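Local coordinates for protein 2-dehydropantoate 2-reductase (Enterococcus faecium, PDB 3WFI) that belongs to the ketopantoate reductase family and acts as a D-mandelate dehydrogenase that uses NAD(H) as its coenzyme, at residues 13-18 against 44-48; 222-226 against 238-242; 192-197 against 217-222. All coordinates share one frame; numbering follows the deposited sequence.

Interaction 1 belongs to the N-terminal coenzyme-binding region of Rossmann type, whereas interactions 2 and 3 lie together in the helical C-terminal region, on the opposite side of the chain's centre. The nearest atoms of interaction 1 are about 24 Å from those of interaction 2 and about 23 Å from those of interaction 3. Interactions 2 and 3 share Val222 of helix 214-231; they meet at Phe225 CZ with Gly192 CA and at Ile242 CD1 with Ala219 CB, both 3.9 Å. NAD(+) is not bound to this chain, but the side chain of Arg14 is about 4 Å from those of its binding residues Met11 and Ala131; Gly192 is about 10 Å from the side chain of Glu273, another.

Interaction 1. Residues 13-18 against 44-48; sequences SRFGLM and LQANF
Leu17, Met18 and Arg14, on the first helix of the Rossmann-type coenzyme-binding domain, gather round the ring of Phe48, just past the end of strand 44-47. The strand belongs to a small sheet lying against this helix, and the axes of segments 13-18 and 44-47 run at 98° to each other. With CG anti to the backbone N (chi1 -174°), Leu17 is carried toward the strand. There it lies alongside Phe48, pointing the opposite way, and its methyl CD2 comes obliquely to the ring, 3.5 Å from Phe48 CD1. The same methyl also reaches Ala46 CB at 3.8 Å, filling the angle between strand and ring. Met18 instead runs athwart the Phe48 side chain: its CG lies near the ring plane, at the edge, 3.7 Å from Phe48 CZ. Its sulfur makes an oblique Met-aromatic contact, with Met18 SD 5.4 Å from the centroid of the Phe48 ring.

Arg14 completes the cluster with its guanidinium almost perpendicular to the ring, the planes 87° apart, and NH1 near Phe48 CE2. NE holds the group by donating to the carbonyl of Thr130; NH1 adds a weak bond to Met18 SD, which lies in the guanidinium plane. The Arg14 side chain also lies about 4 Å from those of Met11 and Ala131, which bind NAD(+). At the other end of the contact Ser13 turns its OG back to the carbonyl of Gly9, and Leu44 covers the first turn: Leu44 CD2 lies 3.9 Å from Ser13 CB and 3.8 Å from Ser13 O, the oxygen that accepts the backbone N-H of Leu17.

Interaction 2. Residues 222-226 against 238-242; sequences VNEFA and VPEVI
Val222 CG1 lies 4.1 Å from Val238 CG1 in an almost wholly apolar contact between two helices that follow one another in the chain; the axes of segments 222-226 and 238-242 approach to 10.3 Å, their directions 131° apart. Val222 has its CG1 anti to the backbone N (chi1 170°), which carries this methyl across to Val241 CG1 at 3.7 Å. Ile242 comes in beside it, its CG1 4.0 Å from Val222 CB, so the valine is met by both residues of the last half-turn of 238-242. Farther along, the two branches of Val238 divide the work: Val238 CG2 packs 3.6 Å from Ala226 CB, and CG1 turns to Asn223.

The one polar group involved makes no hydrogen bond across the contact. Val238 CG1 lies above and to one side of the Asn223 amide plane, 3.9 Å from Asn223 ND2 and at much the same distance from OD1. ND2 donates within its own helix, to the carbonyl of Ala219.

Val241 also touches Cys189 of helix 180-191. The arrangement is a strongly inclined pair of consecutive helices, 214-231 and 238-246, running more against than with each other, in the helical C-terminal domain of the ketopantoate reductase family.

Interaction 3. Residues 192-197 against 217-222; sequences GTMNGL and MVATIV
The peptide group joining Gly192 to Thr193 is the flat element that meets Ile221. The methyl Ile221 CG2 sits above the peptide plane, 3.6 Å from Gly192 O, while Ile221 CD1 approaches the same oxygen from in front at 4.0 Å. Both branches of Ile221 thus reach Gly192 O, CG2 from above the plane and CD1 from beyond the oxygen, and CG2 passes on to Thr193 CG2 at 3.8 Å.

Thr193 faces the helix with its methyl. Its OG1 stands between the backbone N and the carbonyl carbon (chi1 51°), bonded to the carbonyls of Cys189 and Val190, and this leaves CG2 to enter between Val218 and Ile221. Val218 CG2 is in turn touched by Thr193 CB and by Met194, whose chain sets off facing the other way and doubles round (chi2 -57°) to bring Met194 CE 3.9 Å from Val218 CG2. One turn on, the two methyls of Leu197 separate: CD2 meets the sulfur of Met217 at 4.2 Å, and CD1 lies 4.2 Å from Val218 CG2.

All the touching residues are buried, and the contact packs the start of helix 194-201 on the first half of helix 214-231. Helix 238-246 covers Thr193 and Val218 through Cys245, helix 293-308 backs Ile221 through Tyr294 and Leu298, and helix 205-209 lies over Met194 and Leu197 through Leu208. Beyond Leu197 and Met217 the layer continues into the dimer interface, onto Phe297 and Glu300 of the second subunit.

Interaction 1. Residues 13-18 against 44-48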
ATOM      1  N   SER B  13       1.167 -38.543  -8.052  1.00 20.59           N
ATOM      2  CA  SER B  13       1.019 -39.994  -7.974  1.00 21.89           C
ATOM      3  C   SER B  13       0.026 -40.514  -9.016  1.00 22.10           C
ATOM      4  O   SER B  13       0.246 -41.568  -9.592  1.00 24.34           O
ATOM      5  CB  SER B  13       0.604 -40.423  -6.568  1.00 21.67           C
ATOM      6  OG  SER B  13       1.658 -40.211  -5.635  1.00 21.84           O
ATOM      7  N   ARG B  14      -1.058 -39.787  -9.261  1.00 23.02           N
ATOM      8  CA  ARG B  14      -1.992 -40.181 -10.314  1.00 23.13           C
ATOM      9  C   ARG B  14      -1.263 -40.204 -11.653  1.00 22.57           C
ATOM     10  O   ARG B  14      -1.289 -41.215 -12.360  1.00 21.93           O
ATOM     11  CB  ARG B  14      -3.177 -39.218 -10.428  1.00 23.68           C
ATOM     12  CG  ARG B  14      -4.049 -39.529 -11.641  1.00 24.60           C
ATOM     13  CD  ARG B  14      -5.198 -38.556 -11.840  1.00 25.93           C
ATOM     14  NE  ARG B  14      -6.378 -38.829 -11.010  1.00 27.39           N
ATOM     15  CZ  ARG B  14      -7.272 -39.808 -11.205  1.00 28.94           C
ATOM     16  NH1 ARG B  14      -7.133 -40.693 -12.183  1.00 29.19           N
ATOM     17  NH2 ARG B  14      -8.317 -39.921 -10.381  1.00 30.18           N
ATOM     18  N   PHE B  15      -0.619 -39.084 -11.987  1.00 21.29           N
ATOM     19  CA  PHE B  15       0.088 -38.948 -13.264  1.00 21.05           C
ATOM     20  C   PHE B  15       1.173 -40.016 -13.402  1.00 20.81           C
ATOM     21  O   PHE B  15       1.256 -40.684 -14.426  1.00 21.28           O
ATOM     22  CB  PHE B  15       0.694 -37.549 -13.422  1.00 20.53           C
ATOM     23  CG  PHE B  15      -0.256 -36.527 -13.990  1.00 20.82           C
ATOM     24  CD1 PHE B  15      -1.423 -36.191 -13.312  1.00 20.78           C
ATOM     25  CD2 PHE B  15       0.031 -35.869 -15.180  1.00 20.69           C
ATOM     26  CE1 PHE B  15      -2.296 -35.258 -13.816  1.00 20.76           C
ATOM     27  CE2 PHE B  15      -0.844 -34.924 -15.697  1.00 20.36           C
ATOM     28  CZ  PHE B  15      -2.010 -34.618 -15.005  1.00 21.13           C
ATOM     29  N   GLY B  16       1.966 -40.199 -12.354  1.00 21.18           N
ATOM     30  CA  GLY B  16       3.014 -41.209 -12.331  1.00 21.80           C
ATOM     31  C   GLY B  16       2.492 -42.616 -12.567  1.00 22.92           C
ATOM     32  O   GLY B  16       3.041 -43.372 -13.381  1.00 22.63           O
ATOM     33  N   LEU B  17       1.424 -42.967 -11.859  1.00 23.88           N
ATOM     34  CA  LEU B  17       0.805 -44.275 -12.024  1.00 23.73           C
ATOM     35  C   LEU B  17       0.256 -44.487 -13.434  1.00 23.38           C
ATOM     36  O   LEU B  17       0.530 -45.516 -14.076  1.00 22.86           O
ATOM     37  CB  LEU B  17      -0.322 -44.451 -11.018  1.00 24.62           C
ATOM     38  CG  LEU B  17      -0.934 -45.848 -11.029  1.00 25.77           C
ATOM     39  CD1 LEU B  17       0.097 -46.898 -10.632  1.00 26.58           C
ATOM     40  CD2 LEU B  17      -2.138 -45.884 -10.095  1.00 27.02           C
ATOM     41  N   MET B  18      -0.513 -43.517 -13.920  1.00 22.44           N
ATOM     42  CA  MET B  18      -1.143 -43.654 -15.221  1.00 22.04           C
ATOM     43  C   MET B  18      -0.082 -43.721 -16.331  1.00 21.16           C
ATOM     44  O   MET B  18      -0.161 -44.571 -17.220  1.00 19.47           O
ATOM     45  CB  MET B  18      -2.144 -42.539 -15.460  1.00 22.44           C
ATOM     46  CG  MET B  18      -3.356 -42.662 -14.553  1.00 23.75           C
ATOM     47  SD  MET B  18      -4.484 -41.280 -14.663  1.00 24.64           S
ATOM     48  CE  MET B  18      -5.317 -41.608 -16.210  1.00 24.54           C
ATOM     49  N   LEU B  44       3.914 -47.852  -4.836  1.00 39.91           N
ATOM     50  CA  LEU B  44       2.777 -46.956  -4.689  1.00 39.44           C
ATOM     51  C   LEU B  44       1.488 -47.771  -4.690  1.00 39.57           C
ATOM     52  O   LEU B  44       1.216 -48.492  -5.650  1.00 37.06           O
ATOM     53  CB  LEU B  44       2.739 -45.943  -5.825  1.00 38.41           C
ATOM     54  CG  LEU B  44       1.517 -45.025  -5.876  1.00 38.29           C
ATOM     55  CD1 LEU B  44       1.417 -44.204  -4.600  1.00 37.49           C
ATOM     56  CD2 LEU B  44       1.597 -44.127  -7.098  1.00 38.43           C
ATOM     57  N   GLN B  45       0.698 -47.634  -3.625  1.00 40.39           N
ATOM     58  CA  GLN B  45      -0.575 -48.344  -3.504  1.00 43.68           C
ATOM     59  C   GLN B  45      -1.716 -47.398  -3.843  1.00 44.10           C
ATOM     60  O   GLN B  45      -1.792 -46.286  -3.313  1.00 45.59           O
ATOM     61  CB  GLN B  45      -0.767 -48.875  -2.077  1.00 45.67           C
ATOM     62  CG  GLN B  45       0.268 -49.899  -1.645  1.00 47.09           C
ATOM     63  CD  GLN B  45       0.152 -51.230  -2.360  1.00 48.33           C
ATOM     64  OE1 GLN B  45      -0.945 -51.724  -2.622  1.00 49.51           O
ATOM     65  NE2 GLN B  45       1.295 -51.840  -2.650  1.00 51.14           N
ATOM     66  N   ALA B  46      -2.612 -47.843  -4.714  1.00 44.35           N
ATOM     67  CA  ALA B  46      -3.709 -47.000  -5.161  1.00 45.57           C
ATOM     68  C   ALA B  46      -5.027 -47.749  -5.170  1.00 46.28           C
ATOM     69  O   ALA B  46      -5.083 -48.931  -5.502  1.00 48.77           O
ATOM     70  CB  ALA B  46      -3.416 -46.440  -6.541  1.00 44.90           C
ATOM     71  N   ASN B  47      -6.083 -47.048  -4.777  1.00 47.79           N
ATOM     72  CA  ASN B  47      -7.431 -47.448  -5.103  1.00 49.48           C
ATOM     73  C   ASN B  47      -7.823 -46.706  -6.366  1.00 48.44           C
ATOM     74  O   ASN B  47      -8.122 -45.506  -6.329  1.00 46.46           O
ATOM     75  CB  ASN B  47      -8.417 -47.094  -4.002  1.00 50.85           C
ATOM     76  CG  ASN B  47      -9.850 -47.261  -4.475  1.00 51.16           C
ATOM     77  OD1 ASN B  47     -10.227 -48.331  -4.939  1.00 52.50           O
ATOM     78  ND2 ASN B  47     -10.629 -46.188  -4.441  1.00 53.59           N
ATOM     79  N   PHE B  48      -7.839 -47.415  -7.486  1.00 50.47           N
ATOM     80  CA  PHE B  48      -7.986 -46.735  -8.760  1.00 52.34           C
ATOM     81  C   PHE B  48      -9.468 -46.503  -9.109  1.00 55.02           C
ATOM     82  O   PHE B  48      -9.978 -45.435  -8.826  1.00 57.15           O
ATOM     83  CB  PHE B  48      -7.150 -47.411  -9.853  1.00 52.12           C
ATOM     84  CG  PHE B  48      -6.726 -46.467 -10.946  1.00 51.58           C
ATOM     85  CD1 PHE B  48      -5.393 -46.343 -11.325  1.00 50.34           C
ATOM     86  CD2 PHE B  48      -7.669 -45.673 -11.580  1.00 51.88           C
ATOM     87  CE1 PHE B  48      -5.032 -45.470 -12.341  1.00 49.86           C
ATOM     88  CE2 PHE B  48      -7.309 -44.796 -12.587  1.00 50.35           C
ATOM     89  CZ  PHE B  48      -5.992 -44.693 -12.968  1.00 49.38           C
TER

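Interaction 2. Residues 222-226 against 238-242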
ATOM      1  N   VAL B 222      -4.454  -4.295 -12.241  1.00 16.20           N
ATOM      2  CA  VAL B 222      -4.687  -5.091 -13.447  1.00 16.39           C
ATOM      3  C   VAL B 222      -3.936  -4.486 -14.641  1.00 16.37           C
ATOM      4  O   VAL B 222      -3.389  -5.208 -15.472  1.00 16.01           O
ATOM      5  CB  VAL B 222      -6.190  -5.235 -13.754  1.00 16.58           C
ATOM      6  CG1 VAL B 222      -6.409  -5.838 -15.127  1.00 16.81           C
ATOM      7  CG2 VAL B 222      -6.866  -6.092 -12.700  1.00 16.73           C
ATOM      8  N   ASN B 223      -3.871  -3.158 -14.702  1.00 16.81           N
ATOM      9  CA  ASN B 223      -3.116  -2.510 -15.774  1.00 16.83           C
ATOM     10  C   ASN B 223      -1.638  -2.800 -15.721  1.00 16.20           C
ATOM     11  O   ASN B 223      -0.996  -2.936 -16.755  1.00 15.92           O
ATOM     12  CB  ASN B 223      -3.389  -1.010 -15.815  1.00 17.85           C
ATOM     13  CG  ASN B 223      -4.541  -0.686 -16.709  1.00 19.30           C
ATOM     14  OD1 ASN B 223      -4.409  -0.714 -17.931  1.00 21.17           O
ATOM     15  ND2 ASN B 223      -5.674  -0.374 -16.122  1.00 20.49           N
ATOM     16  N   GLU B 224      -1.094  -2.926 -14.517  1.00 15.62           N
ATOM     17  CA  GLU B 224       0.301  -3.321 -14.361  1.00 15.18           C
ATOM     18  C   GLU B 224       0.521  -4.754 -14.868  1.00 15.22           C
ATOM     19  O   GLU B 224       1.440  -5.005 -15.649  1.00 15.38           O
ATOM     20  CB  GLU B 224       0.759  -3.178 -12.897  1.00 14.71           C
ATOM     21  CG  GLU B 224       0.765  -1.741 -12.403  1.00 14.49           C
ATOM     22  CD  GLU B 224       1.307  -1.569 -10.995  1.00 13.83           C
ATOM     23  OE1 GLU B 224       1.684  -2.578 -10.360  1.00 13.07           O
ATOM     24  OE2 GLU B 224       1.315  -0.415 -10.512  1.00 13.07           O
ATOM     25  N   PHE B 225      -0.319  -5.684 -14.431  1.00 15.47           N
ATOM     26  CA  PHE B 225      -0.296  -7.064 -14.955  1.00 15.43           C
ATOM     27  C   PHE B 225      -0.357  -7.080 -16.493  1.00 15.92           C
ATOM     28  O   PHE B 225       0.398  -7.799 -17.158  1.00 15.74           O
ATOM     29  CB  PHE B 225      -1.479  -7.879 -14.394  1.00 15.26           C
ATOM     30  CG  PHE B 225      -1.228  -8.502 -13.040  1.00 15.50           C
ATOM     31  CD1 PHE B 225      -1.143  -7.725 -11.893  1.00 15.47           C
ATOM     32  CD2 PHE B 225      -1.120  -9.898 -12.908  1.00 15.70           C
ATOM     33  CE1 PHE B 225      -0.944  -8.307 -10.645  1.00 15.22           C
ATOM     34  CE2 PHE B 225      -0.918 -10.484 -11.667  1.00 15.41           C
ATOM     35  CZ  PHE B 225      -0.841  -9.685 -10.533  1.00 15.55           C
ATOM     36  N   ALA B 226      -1.262  -6.274 -17.049  1.00 16.60           N
ATOM     37  CA  ALA B 226      -1.494  -6.235 -18.501  1.00 17.56           C
ATOM     38  C   ALA B 226      -0.319  -5.656 -19.298  1.00 18.56           C
ATOM     39  O   ALA B 226      -0.022  -6.129 -20.393  1.00 18.66           O
ATOM     40  CB  ALA B 226      -2.756  -5.462 -18.796  1.00 18.03           C
ATOM     41  N   VAL B 238      -8.483  -5.719 -20.643  1.00 20.74           N
ATOM     42  CA  VAL B 238      -8.408  -5.132 -19.305  1.00 19.33           C
ATOM     43  C   VAL B 238      -9.780  -4.882 -18.666  1.00 19.10           C
ATOM     44  O   VAL B 238     -10.009  -5.292 -17.524  1.00 18.42           O
ATOM     45  CB  VAL B 238      -7.498  -3.883 -19.274  1.00 19.91           C
ATOM     46  CG1 VAL B 238      -7.635  -3.141 -17.947  1.00 19.56           C
ATOM     47  CG2 VAL B 238      -6.055  -4.306 -19.513  1.00 20.20           C
ATOM     48  N   PRO B 239     -10.718  -4.263 -19.403  1.00 19.78           N
ATOM     49  CA  PRO B 239     -12.043  -4.093 -18.795  1.00 19.86           C
ATOM     50  C   PRO B 239     -12.676  -5.413 -18.335  1.00 20.21           C
ATOM     51  O   PRO B 239     -13.221  -5.484 -17.222  1.00 20.18           O
ATOM     52  CB  PRO B 239     -12.865  -3.432 -19.915  1.00 20.61           C
ATOM     53  CG  PRO B 239     -11.868  -2.755 -20.780  1.00 20.65           C
ATOM     54  CD  PRO B 239     -10.622  -3.598 -20.719  1.00 20.05           C
ATOM     55  N   GLU B 240     -12.591  -6.454 -19.163  1.00 20.53           N
ATOM     56  CA  GLU B 240     -13.157  -7.751 -18.779  1.00 21.22           C
ATOM     57  C   GLU B 240     -12.447  -8.300 -17.558  1.00 20.38           C
ATOM     58  O   GLU B 240     -13.096  -8.741 -16.604  1.00 20.12           O
ATOM     59  CB  GLU B 240     -13.096  -8.756 -19.924  1.00 21.44           C
ATOM     60  CG  GLU B 240     -13.946 -10.001 -19.704  1.00 22.40           C
ATOM     61  CD  GLU B 240     -13.365 -11.004 -18.699  1.00 21.98           C
ATOM     62  OE1 GLU B 240     -12.124 -11.215 -18.658  1.00 21.11           O
ATOM     63  OE2 GLU B 240     -14.160 -11.599 -17.940  1.00 22.73           O
ATOM     64  N   VAL B 241     -11.121  -8.247 -17.567  1.00 19.73           N
ATOM     65  CA  VAL B 241     -10.362  -8.777 -16.437  1.00 20.03           C
ATOM     66  C   VAL B 241     -10.698  -8.039 -15.142  1.00 19.88           C
ATOM     67  O   VAL B 241     -10.886  -8.671 -14.099  1.00 19.11           O
ATOM     68  CB  VAL B 241      -8.850  -8.811 -16.717  1.00 19.91           C
ATOM     69  CG1 VAL B 241      -8.069  -9.178 -15.460  1.00 19.62           C
ATOM     70  CG2 VAL B 241      -8.563  -9.807 -17.830  1.00 20.04           C
ATOM     71  N   ILE B 242     -10.807  -6.712 -15.217  1.00 20.28           N
ATOM     72  CA  ILE B 242     -11.231  -5.910 -14.081  1.00 20.49           C
ATOM     73  C   ILE B 242     -12.613  -6.366 -13.589  1.00 20.97           C
ATOM     74  O   ILE B 242     -12.811  -6.593 -12.390  1.00 20.60           O
ATOM     75  CB  ILE B 242     -11.254  -4.401 -14.419  1.00 21.15           C
ATOM     76  CG1 ILE B 242      -9.825  -3.886 -14.599  1.00 21.05           C
ATOM     77  CG2 ILE B 242     -11.940  -3.611 -13.312  1.00 21.57           C
ATOM     78  CD1 ILE B 242      -9.710  -2.553 -15.317  1.00 21.46           C
TER

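Interaction 3. Residues 192-197 against 217-222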
ATOM      1  N   GLY B 192      -3.796 -11.304  -7.613  1.00 18.97           N
ATOM      2  CA  GLY B 192      -3.019 -10.112  -7.329  1.00 18.24           C
ATOM      3  C   GLY B 192      -3.802  -8.906  -6.837  1.00 18.26           C
ATOM      4  O   GLY B 192      -3.213  -7.852  -6.591  1.00 17.89           O
ATOM      5  N   THR B 193      -5.124  -9.050  -6.693  1.00 18.23           N
ATOM      6  CA  THR B 193      -5.977  -7.972  -6.219  1.00 18.42           C
ATOM      7  C   THR B 193      -6.697  -8.353  -4.938  1.00 18.70           C
ATOM      8  O   THR B 193      -6.502  -7.714  -3.918  1.00 18.03           O
ATOM      9  CB  THR B 193      -6.994  -7.516  -7.285  1.00 18.40           C
ATOM     10  OG1 THR B 193      -7.707  -8.643  -7.816  1.00 17.60           O
ATOM     11  CG2 THR B 193      -6.278  -6.809  -8.412  1.00 18.34           C
ATOM     12  N   MET B 194      -7.517  -9.402  -4.992  1.00 19.39           N
ATOM     13  CA  MET B 194      -8.341  -9.778  -3.846  1.00 20.00           C
ATOM     14  C   MET B 194      -7.494 -10.158  -2.639  1.00 20.23           C
ATOM     15  O   MET B 194      -7.754  -9.690  -1.524  1.00 21.20           O
ATOM     16  CB  MET B 194      -9.268 -10.952  -4.216  1.00 20.72           C
ATOM     17  CG  MET B 194     -10.292 -10.643  -5.295  1.00 21.29           C
ATOM     18  SD  MET B 194     -11.378  -9.239  -4.915  1.00 22.08           S
ATOM     19  CE  MET B 194     -10.651  -7.978  -5.975  1.00 22.31           C
ATOM     20  N   ASN B 195      -6.465 -10.970  -2.873  1.00 18.98           N
ATOM     21  CA  ASN B 195      -5.621 -11.492  -1.801  1.00 18.60           C
ATOM     22  C   ASN B 195      -4.924 -10.395  -0.984  1.00 17.84           C
ATOM     23  O   ASN B 195      -5.161 -10.275   0.220  1.00 16.40           O
ATOM     24  CB  ASN B 195      -4.580 -12.460  -2.355  1.00 18.76           C
ATOM     25  CG  ASN B 195      -5.123 -13.870  -2.528  1.00 20.06           C
ATOM     26  OD1 ASN B 195      -5.817 -14.404  -1.643  1.00 21.88           O
ATOM     27  ND2 ASN B 195      -4.805 -14.485  -3.659  1.00 19.12           N
ATOM     28  N   GLY B 196      -4.043  -9.633  -1.631  1.00 16.61           N
ATOM     29  CA  GLY B 196      -3.300  -8.564  -0.957  1.00 15.79           C
ATOM     30  C   GLY B 196      -4.153  -7.488  -0.322  1.00 15.62           C
ATOM     31  O   GLY B 196      -3.906  -7.098   0.830  1.00 15.07           O
ATOM     32  N   LEU B 197      -5.155  -7.002  -1.057  1.00 15.40           N
ATOM     33  CA  LEU B 197      -6.014  -5.917  -0.564  1.00 16.03           C
ATOM     34  C   LEU B 197      -6.833  -6.336   0.638  1.00 16.99           C
ATOM     35  O   LEU B 197      -6.934  -5.587   1.614  1.00 17.10           O
ATOM     36  CB  LEU B 197      -6.934  -5.385  -1.681  1.00 15.89           C
ATOM     37  CG  LEU B 197      -6.221  -4.721  -2.853  1.00 15.46           C
ATOM     38  CD1 LEU B 197      -7.197  -4.405  -3.970  1.00 15.61           C
ATOM     39  CD2 LEU B 197      -5.451  -3.461  -2.432  1.00 15.35           C
ATOM     40  N   MET B 217      -8.116   0.781  -7.193  1.00 15.68           N
ATOM     41  CA  MET B 217      -6.950  -0.028  -6.799  1.00 15.72           C
ATOM     42  C   MET B 217      -6.852  -1.293  -7.662  1.00 15.55           C
ATOM     43  O   MET B 217      -5.777  -1.657  -8.134  1.00 15.45           O
ATOM     44  CB  MET B 217      -7.027  -0.376  -5.317  1.00 15.64           C
ATOM     45  CG  MET B 217      -6.848   0.845  -4.423  1.00 15.75           C
ATOM     46  SD  MET B 217      -6.771   0.473  -2.654  1.00 15.36           S
ATOM     47  CE  MET B 217      -8.466  -0.071  -2.353  1.00 15.59           C
ATOM     48  N   VAL B 218      -7.992  -1.935  -7.877  1.00 15.92           N
ATOM     49  CA  VAL B 218      -8.063  -3.109  -8.740  1.00 15.98           C
ATOM     50  C   VAL B 218      -7.642  -2.735 -10.173  1.00 15.61           C
ATOM     51  O   VAL B 218      -6.813  -3.411 -10.763  1.00 14.48           O
ATOM     52  CB  VAL B 218      -9.477  -3.761  -8.706  1.00 16.87           C
ATOM     53  CG1 VAL B 218      -9.644  -4.802  -9.817  1.00 17.04           C
ATOM     54  CG2 VAL B 218      -9.727  -4.394  -7.342  1.00 16.77           C
ATOM     55  N   ALA B 219      -8.203  -1.652 -10.710  1.00 16.07           N
ATOM     56  CA  ALA B 219      -7.924  -1.245 -12.081  1.00 16.30           C
ATOM     57  C   ALA B 219      -6.460  -0.946 -12.291  1.00 16.32           C
ATOM     58  O   ALA B 219      -5.881  -1.326 -13.322  1.00 15.95           O
ATOM     59  CB  ALA B 219      -8.760  -0.039 -12.472  1.00 17.03           C
ATOM     60  N   THR B 220      -5.854  -0.258 -11.320  1.00 16.75           N
ATOM     61  CA  THR B 220      -4.448   0.098 -11.420  1.00 16.77           C
ATOM     62  C   THR B 220      -3.578  -1.157 -11.431  1.00 16.42           C
ATOM     63  O   THR B 220      -2.643  -1.263 -12.238  1.00 16.61           O
ATOM     64  CB  THR B 220      -4.028   1.036 -10.263  1.00 16.92           C
ATOM     65  OG1 THR B 220      -4.855   2.203 -10.269  1.00 17.47           O
ATOM     66  CG2 THR B 220      -2.587   1.475 -10.398  1.00 16.93           C
ATOM     67  N   ILE B 221      -3.868  -2.096 -10.538  1.00 16.00           N
ATOM     68  CA  ILE B 221      -3.086  -3.333 -10.463  1.00 16.02           C
ATOM     69  C   ILE B 221      -3.228  -4.155 -11.745  1.00 16.46           C
ATOM     70  O   ILE B 221      -2.228  -4.636 -12.297  1.00 16.31           O
ATOM     71  CB  ILE B 221      -3.450  -4.176  -9.220  1.00 16.20           C
ATOM     72  CG1 ILE B 221      -2.965  -3.477  -7.962  1.00 16.13           C
ATOM     73  CG2 ILE B 221      -2.829  -5.574  -9.302  1.00 16.17           C
ATOM     74  CD1 ILE B 221      -3.683  -3.923  -6.695  1.00 16.65           C
ATOM     75  N   VAL B 222      -4.454  -4.295 -12.241  1.00 16.20           N
ATOM     76  CA  VAL B 222      -4.687  -5.091 -13.447  1.00 16.39           C
ATOM     77  C   VAL B 222      -3.936  -4.486 -14.641  1.00 16.37           C
ATOM     78  O   VAL B 222      -3.389  -5.208 -15.472  1.00 16.01           O
ATOM     79  CB  VAL B 222      -6.190  -5.235 -13.754  1.00 16.58           C
ATOM     80  CG1 VAL B 222      -6.409  -5.838 -15.127  1.00 16.81           C
ATOM     81  CG2 VAL B 222      -6.866  -6.092 -12.700  1.00 16.73           C
TER